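Local coordinates for protein glucanase (PDB 5GY3) that probably hydrolyses internal beta-1,4-glucosidic bonds in cellulose, lichenin and cereal beta-D-glucans as a family 8 endoglucanase, at residues T2-Y7 with L298-W303; S57-K62 with D77-K82; M184-G187 with P192-W195. All blocks are in the same frame, centred on the assembly; numbering follows the deposited sequence.

The three contacts lie within a single chain with the (α/α)6-barrel fold of glycosyl hydrolase family 8. Interaction 1 brings together helix 2-11 and helix 293-307, the first and last helices, and so spans nearly the whole sequence. The other two fall between its segments and follow one another along the chain: interaction 2 ties the end of helix 45-59 to the loop before helix 86-103, and interaction 3 gathers the connection from helix 167-183 to strand 196-199. Their centres stand 27 to 31 Å apart and none touches another. Interaction 2 comes nearest to the predicted nucleophile Asp87, with the Leu59 side chain about 12 Å from it.

Interaction 1: residues T2-Y7 with L298-W303; sequences TAWERY and LKQLVW
Gln300 reaches across from helix 293-307 to Ala3, Trp4 and Tyr7 of helix 2-11, in a buried helix-helix contact carried by one long polar side chain. It joins the two ends of the chain, the first and last helices of the (α/α)6 barrel of family 8 glycosidases. The two short helical segments run roughly antiparallel, at 148°, with axes 11.0 Å apart. This spacing is wide, and the Gln300 chain, extended beyond CG, bridges it and brings OE1 to the edge of the Trp4 indole and NE2 to a face of the Tyr7 ring. Gln300 OE1 settles against the backbone of the first helix, 3.5 Å from Trp4 CA. Lying in the indole plane at its edge, Gln300 OE1 is also 3.9 Å from Trp4 CE3. Trp4 itself turns its NE1 elsewhere, to a hydrogen bond with Asp44, and packs on Leu38 of helix 29-41. The Tyr7 ring and the amide stand with their planes 75° apart. The tyrosine hydroxyl is hydrogen-bonded to Ser297, one turn before Gln300, which adds a second link to the last helix. NE2 of Gln300, hydrogen-bonded to Ala296 O, sits over that tyrosine face 3.2 Å from Tyr7 CD1.

Interaction 2: residues S57-K62 with D77-K82; sequences STLRDK and DPIADK
With CG anti to its carbonyl carbon (chi1 -63°), Leu59 sends a branch toward Ile79, whose CG1 lies between N and the carbonyl carbon (chi1 48°) and whose CG2 is beside N. Chi2 of Leu59 (180°) puts CD1 anti to CA and leaves CD2 as the branch that touches, with Leu59 CD2 and Ile79 CG2 3.8 Å apart. Ile79 CD1 lies 4.2 Å from the carbonyl oxygen Thr58 O. Tyr71 of strand 70-71 packs against Thr58, Leu59 and Ile79 alike. The contact thus joins the C-terminal end of helix 45-59 to the loop ahead of helix 86-103, the helix that carries the predicted nucleophile Asp87. That loop is shaped by an Asx turn: Asp77 OD1 accepts from Ile79 N at 3.0 Å, met from above the carboxylate plane. Lys82 folds back over the same residue, with Lys82 NZ donating to Ile79 O at 2.8 Å, and its ammonium group also makes a cation-pi contact with Tyr68. At the other end of the contact, Asp61 OD1 is bound to Ser63, and a water bridges the segments, donating to Asp61 OD2 at 2.6 Å and to Lys82 O at 2.9 Å.

Interaction 3: residues M184-G187 with P192-W195; sequences MGWG and PSDW
Trp186 directs the benzo edge of its indole at Pro192, across a turn of chain only four residues long. Its CG lies anti to the carbonyl carbon (chi1 -64°), and chi2 of -83° sets the ring plane nearly perpendicular to the CA-CB-CG plane, with the benzo side toward the 192-195 backbone. The closest point is Trp186 CZ3, 3.7 Å from Pro192 CA, an approach near the ring plane and at its edge. The next residue comes to the same edge, with Trp186 CZ3 4.0 Å from Ser193 N, a buried amide nitrogen that has no hydrogen-bonding partner in the model. One face of the indole is backed by the carbonyl carbon of Met184, offset toward the rim.

Met184 adds a second apolar touch nearer its own backbone, where Met184 CB and Pro192 CB are 4.1 Å apart. Beyond CG its chain is extended and leads away from the proline, packing instead on Pro150. Gly185, between Met184 and Trp186, has backbone angles that by themselves call for glycine, and Gly185 CA comes within 4.1 Å of Pro192 N. On the other segment, Ser193 bends forward in the chain: Ser193 OG donates to Trp195 O at 2.8 Å, from above the carbonyl plane rather than along a lone pair. Trp195 in turn stacks on Trp210. Trp186 and Met184 reach Met204 and Val196 of the neighbouring strands, making this a small apolar cluster at the helix-to-strand connection between helix 167-183 and strand 196-199, in one of the long excursions that link barrel helices in the (α/α)6 fold.

Interaction 1: residues T2-Y7 with L298-W303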
ATOM      1  N   THR A   2      19.059 -12.941  -2.361  1.00 33.90           N
ATOM      2  CA  THR A   2      19.744 -12.527  -1.143  1.00 30.89           C
ATOM      3  C   THR A   2      18.973 -11.428  -0.423  1.00 21.06           C
ATOM      4  O   THR A   2      18.871 -11.456   0.805  1.00 21.55           O
ATOM      5  CB  THR A   2      21.174 -12.077  -1.449  1.00 35.05           C
ATOM      6  OG1 THR A   2      21.901 -13.162  -2.037  1.00 48.14           O
ATOM      7  CG2 THR A   2      21.883 -11.663  -0.170  1.00 25.34           C
ATOM      8  N   ALA A   3      18.407 -10.466  -1.163  1.00 22.11           N
ATOM      9  CA  ALA A   3      17.649  -9.390  -0.522  1.00 17.79           C
ATOM     10  C   ALA A   3      16.544  -9.955   0.362  1.00 15.78           C
ATOM     11  O   ALA A   3      16.389  -9.559   1.525  1.00 13.29           O
ATOM     12  CB  ALA A   3      17.069  -8.442  -1.577  1.00 20.04           C
ATOM     13  N   TRP A   4      15.796 -10.928  -0.162  1.00 17.54           N
ATOM     14  CA  TRP A   4      14.697 -11.527   0.587  1.00 16.21           C
ATOM     15  C   TRP A   4      15.199 -12.278   1.817  1.00 14.75           C
ATOM     16  O   TRP A   4      14.598 -12.185   2.892  1.00 14.24           O
ATOM     17  CB  TRP A   4      13.899 -12.452  -0.343  1.00 18.55           C
ATOM     18  CG  TRP A   4      12.901 -13.328   0.346  1.00 15.38           C
ATOM     19  CD1 TRP A   4      12.927 -14.693   0.421  1.00 15.60           C
ATOM     20  CD2 TRP A   4      11.730 -12.910   1.046  1.00 14.30           C
ATOM     21  NE1 TRP A   4      11.846 -15.152   1.133  1.00 13.29           N
ATOM     22  CE2 TRP A   4      11.095 -14.078   1.532  1.00 14.44           C
ATOM     23  CE3 TRP A   4      11.157 -11.663   1.325  1.00 13.72           C
ATOM     24  CZ2 TRP A   4       9.917 -14.036   2.271  1.00 13.82           C
ATOM     25  CZ3 TRP A   4       9.989 -11.626   2.059  1.00 14.09           C
ATOM     26  CH2 TRP A   4       9.376 -12.804   2.519  1.00 13.68           C
ATOM     27  N   GLU A   5      16.292 -13.037   1.684  1.00 17.46           N
ATOM     28  CA  GLU A   5      16.852 -13.709   2.855  1.00 18.91           C
ATOM     29  C   GLU A   5      17.283 -12.702   3.916  1.00 15.84           C
ATOM     30  O   GLU A   5      17.016 -12.892   5.111  1.00 15.20           O
ATOM     31  CB  GLU A   5      18.028 -14.595   2.446  1.00 20.75           C
ATOM     32  CG  GLU A   5      17.620 -15.791   1.608  1.00 29.04           C
ATOM     33  CD  GLU A   5      16.711 -16.735   2.367  1.00 30.74           C
ATOM     34  OE1 GLU A   5      16.937 -16.932   3.583  1.00 33.50           O
ATOM     35  OE2 GLU A   5      15.768 -17.276   1.752  1.00 36.47           O
ATOM     36  N   ARG A   6      17.937 -11.615   3.499  1.00 16.53           N
ATOM     37  CA  ARG A   6      18.352 -10.599   4.462  1.00 16.28           C
ATOM     38  C   ARG A   6      17.144  -9.925   5.105  1.00 18.04           C
ATOM     39  O   ARG A   6      17.168  -9.587   6.292  1.00 17.89           O
ATOM     40  CB  ARG A   6      19.253  -9.575   3.772  1.00 19.20           C
ATOM     41  CG  ARG A   6      19.908  -8.596   4.710  1.00 27.04           C
ATOM     42  CD  ARG A   6      20.582  -9.312   5.874  1.00 31.70           C
ATOM     43  NE  ARG A   6      21.240  -8.379   6.788  1.00 36.40           N
ATOM     44  CZ  ARG A   6      21.720  -8.718   7.981  1.00 41.93           C
ATOM     45  NH1 ARG A   6      21.607  -9.971   8.408  1.00 40.53           N
ATOM     46  NH2 ARG A   6      22.305  -7.806   8.751  1.00 41.91           N
ATOM     47  N   TYR A   7      16.071  -9.739   4.337  1.00 15.12           N
ATOM     48  CA  TYR A   7      14.842  -9.152   4.866  1.00 13.96           C
ATOM     49  C   TYR A   7      14.238 -10.027   5.955  1.00 13.27           C
ATOM     50  O   TYR A   7      13.814  -9.530   7.006  1.00 13.09           O
ATOM     51  CB  TYR A   7      13.865  -8.963   3.710  1.00 14.59           C
ATOM     52  CG  TYR A   7      12.549  -8.273   4.003  1.00 15.08           C
ATOM     53  CD1 TYR A   7      12.477  -6.885   4.129  1.00 15.24           C
ATOM     54  CD2 TYR A   7      11.367  -9.002   4.071  1.00 14.08           C
ATOM     55  CE1 TYR A   7      11.263  -6.250   4.353  1.00 15.95           C
ATOM     56  CE2 TYR A   7      10.156  -8.381   4.294  1.00 16.48           C
ATOM     57  CZ  TYR A   7      10.105  -7.004   4.433  1.00 17.41           C
ATOM     58  OH  TYR A   7       8.889  -6.391   4.641  1.00 16.93           O
ATOM     59  N   LEU A 298      10.130  -1.259   0.457  1.00 11.47           N
ATOM     60  CA  LEU A 298       9.943  -0.527  -0.794  1.00 10.27           C
ATOM     61  C   LEU A 298      10.956  -0.944  -1.846  1.00 11.37           C
ATOM     62  O   LEU A 298      10.618  -1.055  -3.029  1.00 11.22           O
ATOM     63  CB  LEU A 298      10.038   0.980  -0.541  1.00  9.74           C
ATOM     64  CG  LEU A 298       8.818   1.694   0.030  1.00 14.26           C
ATOM     65  CD1 LEU A 298       9.123   3.191   0.116  1.00 13.43           C
ATOM     66  CD2 LEU A 298       7.595   1.459  -0.830  1.00 14.08           C
ATOM     67  N   LYS A 299      12.213  -1.150  -1.446  1.00  9.35           N
ATOM     68  CA  LYS A 299      13.218  -1.589  -2.408  1.00  9.46           C
ATOM     69  C   LYS A 299      12.761  -2.841  -3.142  1.00 12.03           C
ATOM     70  O   LYS A 299      12.919  -2.950  -4.361  1.00 12.99           O
ATOM     71  CB  LYS A 299      14.545  -1.859  -1.704  1.00 10.74           C
ATOM     72  CG  LYS A 299      15.337  -0.617  -1.329  1.00 13.00           C
ATOM     73  CD  LYS A 299      16.695  -1.049  -0.807  1.00 13.83           C
ATOM     74  CE  LYS A 299      17.649   0.128  -0.632  1.00 16.13           C
ATOM     75  NZ  LYS A 299      18.991  -0.361  -0.154  1.00 17.84           N
ATOM     76  N   GLN A 300      12.190  -3.790  -2.410  1.00 11.10           N
ATOM     77  CA  GLN A 300      11.815  -5.052  -3.027  1.00 12.81           C
ATOM     78  C   GLN A 300      10.490  -4.959  -3.766  1.00 11.44           C
ATOM     79  O   GLN A 300      10.299  -5.666  -4.759  1.00 11.86           O
ATOM     80  CB  GLN A 300      11.741  -6.144  -1.975  1.00 13.73           C
ATOM     81  CG  GLN A 300      13.084  -6.497  -1.384  1.00 16.46           C
ATOM     82  CD  GLN A 300      12.914  -7.383  -0.191  1.00 13.83           C
ATOM     83  OE1 GLN A 300      12.908  -8.610  -0.313  1.00 15.83           O
ATOM     84  NE2 GLN A 300      12.744  -6.775   0.973  1.00 14.36           N
ATOM     85  N   LEU A 301       9.563  -4.126  -3.282  1.00 12.62           N
ATOM     86  CA  LEU A 301       8.302  -3.934  -3.991  1.00 12.28           C
ATOM     87  C   LEU A 301       8.528  -3.244  -5.329  1.00 13.62           C
ATOM     88  O   LEU A 301       7.853  -3.555  -6.321  1.00 11.04           O
ATOM     89  CB  LEU A 301       7.344  -3.121  -3.132  1.00 12.11           C
ATOM     90  CG  LEU A 301       6.849  -3.779  -1.849  1.00  9.58           C
ATOM     91  CD1 LEU A 301       6.174  -2.740  -0.977  1.00 11.51           C
ATOM     92  CD2 LEU A 301       5.895  -4.930  -2.176  1.00 14.34           C
ATOM     93  N   VAL A 302       9.478  -2.304  -5.373  1.00 11.94           N
ATOM     94  CA  VAL A 302       9.827  -1.658  -6.636  1.00 11.95           C
ATOM     95  C   VAL A 302      10.362  -2.686  -7.623  1.00 13.80           C
ATOM     96  O   VAL A 302       9.982  -2.698  -8.798  1.00 11.97           O
ATOM     97  CB  VAL A 302      10.831  -0.513  -6.385  1.00 11.23           C
ATOM     98  CG1 VAL A 302      11.495  -0.083  -7.678  1.00 12.99           C
ATOM     99  CG2 VAL A 302      10.108   0.665  -5.762  1.00  9.80           C
ATOM    100  N   TRP A 303      11.224  -3.589  -7.150  1.00 14.31           N
ATOM    101  CA  TRP A 303      11.752  -4.643  -8.009  1.00 14.96           C
ATOM    102  C   TRP A 303      10.640  -5.554  -8.513  1.00 15.19           C
ATOM    103  O   TRP A 303      10.587  -5.878  -9.708  1.00 14.16           O
ATOM    104  CB  TRP A 303      12.807  -5.447  -7.249  1.00 15.30           C
ATOM    105  CG  TRP A 303      13.454  -6.517  -8.077  1.00 22.46           C
ATOM    106  CD1 TRP A 303      13.348  -7.867  -7.900  1.00 25.51           C
ATOM    107  CD2 TRP A 303      14.287  -6.325  -9.226  1.00 25.53           C
ATOM    108  NE1 TRP A 303      14.078  -8.527  -8.861  1.00 27.58           N
ATOM    109  CE2 TRP A 303      14.663  -7.603  -9.687  1.00 28.59           C
ATOM    110  CE3 TRP A 303      14.759  -5.196  -9.906  1.00 25.15           C
ATOM    111  CZ2 TRP A 303      15.488  -7.784 -10.799  1.00 34.44           C
ATOM    112  CZ3 TRP A 303      15.577  -5.375 -11.006  1.00 33.10           C
ATOM    113  CH2 TRP A 303      15.936  -6.661 -11.441  1.00 31.62           C
TER

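Interaction 2: residues S57-K62 with D77-K82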
ATOM      1  N   SER A  57      -4.477 -16.239  12.242  1.00 15.18           N
ATOM      2  CA  SER A  57      -4.809 -16.642  13.605  1.00 15.94           C
ATOM      3  C   SER A  57      -4.793 -15.461  14.572  1.00 16.86           C
ATOM      4  O   SER A  57      -5.575 -15.442  15.528  1.00 20.58           O
ATOM      5  CB  SER A  57      -3.858 -17.742  14.083  1.00 18.18           C
ATOM      6  OG  SER A  57      -2.525 -17.281  14.086  1.00 24.55           O
ATOM      7  N   THR A  58      -3.934 -14.461  14.345  1.00 15.32           N
ATOM      8  CA  THR A  58      -3.795 -13.380  15.316  1.00 16.01           C
ATOM      9  C   THR A  58      -4.686 -12.182  15.015  1.00 18.05           C
ATOM     10  O   THR A  58      -5.282 -11.609  15.936  1.00 17.12           O
ATOM     11  CB  THR A  58      -2.340 -12.902  15.380  1.00 18.01           C
ATOM     12  OG1 THR A  58      -1.473 -14.034  15.512  1.00 17.68           O
ATOM     13  CG2 THR A  58      -2.133 -11.944  16.572  1.00 17.10           C
ATOM     14  N   LEU A  59      -4.791 -11.783  13.749  1.00 15.00           N
ATOM     15  CA  LEU A  59      -5.388 -10.494  13.417  1.00 13.99           C
ATOM     16  C   LEU A  59      -6.772 -10.570  12.785  1.00 17.03           C
ATOM     17  O   LEU A  59      -7.387  -9.517  12.582  1.00 13.99           O
ATOM     18  CB  LEU A  59      -4.449  -9.707  12.494  1.00 12.92           C
ATOM     19  CG  LEU A  59      -3.094  -9.336  13.092  1.00 15.69           C
ATOM     20  CD1 LEU A  59      -2.258  -8.562  12.072  1.00 18.07           C
ATOM     21  CD2 LEU A  59      -3.258  -8.535  14.392  1.00 17.25           C
ATOM     22  N   ARG A  60      -7.293 -11.754  12.473  1.00 14.85           N
ATOM     23  CA  ARG A  60      -8.590 -11.809  11.805  1.00 14.22           C
ATOM     24  C   ARG A  60      -9.677 -11.176  12.667  1.00 22.28           C
ATOM     25  O   ARG A  60      -9.813 -11.495  13.853  1.00 17.68           O
ATOM     26  CB  ARG A  60      -8.976 -13.244  11.466  1.00 15.97           C
ATOM     27  CG  ARG A  60     -10.300 -13.327  10.717  1.00 17.26           C
ATOM     28  CD  ARG A  60     -10.118 -12.966   9.254  1.00 14.90           C
ATOM     29  NE  ARG A  60      -9.465 -14.070   8.551  1.00 14.20           N
ATOM     30  CZ  ARG A  60      -9.606 -14.335   7.255  1.00 15.45           C
ATOM     31  NH1 ARG A  60     -10.384 -13.575   6.490  1.00 12.38           N
ATOM     32  NH2 ARG A  60      -8.968 -15.372   6.727  1.00 14.41           N
ATOM     33  N   ASP A  61     -10.443 -10.266  12.065  1.00 16.87           N
ATOM     34  CA  ASP A  61     -11.647  -9.711  12.676  1.00 15.09           C
ATOM     35  C   ASP A  61     -12.827 -10.571  12.238  1.00 16.72           C
ATOM     36  O   ASP A  61     -13.275 -10.486  11.092  1.00 17.19           O
ATOM     37  CB  ASP A  61     -11.839  -8.252  12.261  1.00 18.68           C
ATOM     38  CG  ASP A  61     -13.036  -7.589  12.939  1.00 18.74           C
ATOM     39  OD1 ASP A  61     -13.932  -8.303  13.431  1.00 17.82           O
ATOM     40  OD2 ASP A  61     -13.080  -6.336  12.970  1.00 20.12           O
ATOM     41  N   LYS A  62     -13.340 -11.400  13.153  1.00 16.92           N
ATOM     42  CA  LYS A  62     -14.367 -12.365  12.776  1.00 16.81           C
ATOM     43  C   LYS A  62     -15.712 -11.714  12.486  1.00 19.93           C
ATOM     44  O   LYS A  62     -16.575 -12.354  11.873  1.00 19.32           O
ATOM     45  CB  LYS A  62     -14.529 -13.411  13.877  1.00 25.78           C
ATOM     46  CG  LYS A  62     -13.310 -14.304  14.084  1.00 25.74           C
ATOM     47  CD  LYS A  62     -13.356 -15.516  13.183  1.00 29.77           C
ATOM     48  CE  LYS A  62     -12.180 -16.449  13.469  1.00 33.79           C
ATOM     49  NZ  LYS A  62     -12.060 -16.770  14.924  1.00 32.51           N
ATOM     50  N   ASP A  77      -2.700  -5.086  25.887  1.00 27.98           N
ATOM     51  CA  ASP A  77      -3.495  -5.731  24.854  1.00 26.01           C
ATOM     52  C   ASP A  77      -2.817  -5.460  23.518  1.00 24.67           C
ATOM     53  O   ASP A  77      -2.857  -4.318  23.034  1.00 23.18           O
ATOM     54  CB  ASP A  77      -4.924  -5.192  24.857  1.00 24.64           C
ATOM     55  CG  ASP A  77      -5.823  -5.910  23.877  1.00 31.38           C
ATOM     56  OD1 ASP A  77      -5.317  -6.575  22.943  1.00 29.68           O
ATOM     57  OD2 ASP A  77      -7.052  -5.807  24.043  1.00 30.97           O
ATOM     58  N   PRO A  78      -2.203  -6.464  22.881  1.00 25.66           N
ATOM     59  CA  PRO A  78      -1.432  -6.196  21.655  1.00 23.62           C
ATOM     60  C   PRO A  78      -2.293  -5.794  20.474  1.00 20.34           C
ATOM     61  O   PRO A  78      -1.751  -5.289  19.483  1.00 22.45           O
ATOM     62  CB  PRO A  78      -0.714  -7.531  21.387  1.00 24.26           C
ATOM     63  CG  PRO A  78      -0.886  -8.344  22.646  1.00 28.08           C
ATOM     64  CD  PRO A  78      -2.170  -7.888  23.251  1.00 24.64           C
ATOM     65  N   ILE A  79      -3.603  -6.005  20.545  1.00 19.25           N
ATOM     66  CA  ILE A  79      -4.510  -5.608  19.476  1.00 23.29           C
ATOM     67  C   ILE A  79      -5.548  -4.660  20.060  1.00 27.29           C
ATOM     68  O   ILE A  79      -6.752  -4.931  20.022  1.00 30.67           O
ATOM     69  CB  ILE A  79      -5.156  -6.833  18.799  1.00 26.10           C
ATOM     70  CG1 ILE A  79      -5.714  -7.815  19.831  1.00 31.98           C
ATOM     71  CG2 ILE A  79      -4.144  -7.559  17.954  1.00 24.19           C
ATOM     72  CD1 ILE A  79      -6.240  -9.104  19.216  1.00 26.79           C
ATOM     73  N   ALA A  80      -5.080  -3.535  20.602  1.00 27.09           N
ATOM     74  CA  ALA A  80      -5.985  -2.574  21.228  1.00 31.55           C
ATOM     75  C   ALA A  80      -6.914  -1.930  20.205  1.00 28.08           C
ATOM     76  O   ALA A  80      -8.125  -1.830  20.434  1.00 32.84           O
ATOM     77  CB  ALA A  80      -5.184  -1.506  21.974  1.00 28.81           C
ATOM     78  N   ASP A  81      -6.369  -1.475  19.073  1.00 31.17           N
ATOM     79  CA  ASP A  81      -7.178  -0.850  18.031  1.00 24.36           C
ATOM     80  C   ASP A  81      -7.868  -1.933  17.212  1.00 26.06           C
ATOM     81  O   ASP A  81      -7.206  -2.727  16.534  1.00 20.16           O
ATOM     82  CB  ASP A  81      -6.316   0.039  17.131  1.00 27.25           C
ATOM     83  CG  ASP A  81      -7.142   0.857  16.139  1.00 26.96           C
ATOM     84  OD1 ASP A  81      -8.351   0.584  15.966  1.00 29.05           O
ATOM     85  OD2 ASP A  81      -6.580   1.779  15.511  1.00 35.88           O
ATOM     86  N   LYS A  82      -9.197  -1.951  17.258  1.00 23.49           N
ATOM     87  CA  LYS A  82      -9.990  -2.982  16.607  1.00 23.96           C
ATOM     88  C   LYS A  82     -10.388  -2.619  15.179  1.00 22.66           C
ATOM     89  O   LYS A  82     -11.211  -3.321  14.583  1.00 26.07           O
ATOM     90  CB  LYS A  82     -11.239  -3.272  17.441  1.00 26.02           C
ATOM     91  CG  LYS A  82     -10.924  -3.676  18.870  1.00 27.71           C
ATOM     92  CD  LYS A  82     -10.161  -4.994  18.901  1.00 26.72           C
ATOM     93  CE  LYS A  82      -9.780  -5.378  20.328  1.00 32.49           C
ATOM     94  NZ  LYS A  82      -8.946  -6.616  20.335  1.00 29.66           N
TER
HETATM   95  O   HOH W   1     -11.213  -4.806  12.061  1.00 20.70           O

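Interaction 3: residues M184-G187 with P192-W195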
ATOM      1  N   MET A 184      -7.172  14.974  -7.800  1.00  9.49           N
ATOM      2  CA  MET A 184      -6.433  15.435  -6.636  1.00 11.70           C
ATOM      3  C   MET A 184      -5.184  16.200  -7.062  1.00 11.49           C
ATOM      4  O   MET A 184      -4.707  16.081  -8.196  1.00  9.75           O
ATOM      5  CB  MET A 184      -6.038  14.253  -5.751  1.00 14.90           C
ATOM      6  CG  MET A 184      -7.208  13.430  -5.227  1.00 14.90           C
ATOM      7  SD  MET A 184      -6.583  12.009  -4.306  1.00 14.90           S
ATOM      8  CE  MET A 184      -8.115  11.171  -3.889  1.00 14.90           C
ATOM      9  N   GLY A 185      -4.648  16.987  -6.133  1.00 10.03           N
ATOM     10  CA  GLY A 185      -3.367  17.642  -6.351  1.00  8.01           C
ATOM     11  C   GLY A 185      -3.430  19.095  -5.941  1.00  8.47           C
ATOM     12  O   GLY A 185      -4.394  19.786  -6.288  1.00  7.61           O
ATOM     13  N   TRP A 186      -2.430  19.564  -5.192  1.00  8.91           N
ATOM     14  CA  TRP A 186      -2.474  20.890  -4.592  1.00  7.62           C
ATOM     15  C   TRP A 186      -1.109  21.555  -4.706  1.00 10.37           C
ATOM     16  O   TRP A 186      -0.086  20.893  -4.866  1.00 10.20           O
ATOM     17  CB  TRP A 186      -2.946  20.818  -3.122  1.00  7.29           C
ATOM     18  CG  TRP A 186      -4.345  20.325  -3.106  1.00  7.28           C
ATOM     19  CD1 TRP A 186      -5.470  21.069  -3.302  1.00  9.86           C
ATOM     20  CD2 TRP A 186      -4.778  18.956  -3.001  1.00  8.94           C
ATOM     21  NE1 TRP A 186      -6.586  20.254  -3.296  1.00  9.94           N
ATOM     22  CE2 TRP A 186      -6.184  18.955  -3.119  1.00  7.60           C
ATOM     23  CE3 TRP A 186      -4.113  17.733  -2.818  1.00  7.85           C
ATOM     24  CZ2 TRP A 186      -6.945  17.781  -3.053  1.00  9.69           C
ATOM     25  CZ3 TRP A 186      -4.872  16.565  -2.749  1.00  8.08           C
ATOM     26  CH2 TRP A 186      -6.276  16.604  -2.864  1.00  7.74           C
ATOM     27  N   GLY A 187      -1.122  22.892  -4.627  1.00 11.77           N
ATOM     28  CA  GLY A 187       0.109  23.663  -4.672  1.00 12.47           C
ATOM     29  C   GLY A 187       0.784  23.608  -6.032  1.00 13.00           C
ATOM     30  O   GLY A 187       0.213  23.201  -7.041  1.00 12.35           O
ATOM     31  N   PRO A 192      -0.944  14.855  -4.624  1.00  8.66           N
ATOM     32  CA  PRO A 192      -1.824  14.578  -3.482  1.00  7.98           C
ATOM     33  C   PRO A 192      -1.040  14.397  -2.184  1.00  8.49           C
ATOM     34  O   PRO A 192       0.134  14.026  -2.173  1.00  7.63           O
ATOM     35  CB  PRO A 192      -2.506  13.268  -3.890  1.00  6.48           C
ATOM     36  CG  PRO A 192      -1.428  12.545  -4.645  1.00  8.36           C
ATOM     37  CD  PRO A 192      -0.638  13.628  -5.386  1.00  6.53           C
ATOM     38  N   SER A 193      -1.726  14.665  -1.077  1.00  8.37           N
ATOM     39  CA  SER A 193      -1.180  14.433   0.256  1.00  5.77           C
ATOM     40  C   SER A 193      -1.447  12.994   0.708  1.00  8.34           C
ATOM     41  O   SER A 193      -2.133  12.215   0.034  1.00  6.27           O
ATOM     42  CB  SER A 193      -1.781  15.430   1.246  1.00  6.05           C
ATOM     43  OG  SER A 193      -3.197  15.453   1.139  1.00  5.86           O
ATOM     44  N   ASP A 194      -0.867  12.637   1.859  1.00  6.42           N
ATOM     45  CA  ASP A 194      -1.119  11.318   2.445  1.00  5.69           C
ATOM     46  C   ASP A 194      -2.612  11.079   2.649  1.00  5.98           C
ATOM     47  O   ASP A 194      -3.124   9.987   2.368  1.00  6.35           O
ATOM     48  CB  ASP A 194      -0.405  11.183   3.797  1.00  6.04           C
ATOM     49  CG  ASP A 194       1.113  11.153   3.687  1.00  9.01           C
ATOM     50  OD1 ASP A 194       1.661  10.722   2.654  1.00  7.73           O
ATOM     51  OD2 ASP A 194       1.768  11.555   4.688  1.00 11.32           O
ATOM     52  N   TRP A 195      -3.315  12.080   3.164  1.00  7.30           N
ATOM     53  CA  TRP A 195      -4.731  11.982   3.484  1.00  7.66           C
ATOM     54  C   TRP A 195      -5.482  13.102   2.789  1.00  5.84           C
ATOM     55  O   TRP A 195      -5.045  14.256   2.799  1.00  7.70           O
ATOM     56  CB  TRP A 195      -4.964  12.053   5.009  1.00  5.79           C
ATOM     57  CG  TRP A 195      -4.284  10.949   5.732  1.00  9.02           C
ATOM     58  CD1 TRP A 195      -3.007  10.949   6.224  1.00 11.13           C
ATOM     59  CD2 TRP A 195      -4.841   9.671   6.060  1.00  8.10           C
ATOM     60  NE1 TRP A 195      -2.736   9.745   6.826  1.00  9.07           N
ATOM     61  CE2 TRP A 195      -3.845   8.944   6.740  1.00  9.94           C
ATOM     62  CE3 TRP A 195      -6.080   9.070   5.832  1.00 10.37           C
ATOM     63  CZ2 TRP A 195      -4.050   7.640   7.190  1.00 12.87           C
ATOM     64  CZ3 TRP A 195      -6.287   7.783   6.292  1.00 12.57           C
ATOM     65  CH2 TRP A 195      -5.277   7.083   6.961  1.00 11.40           C
TER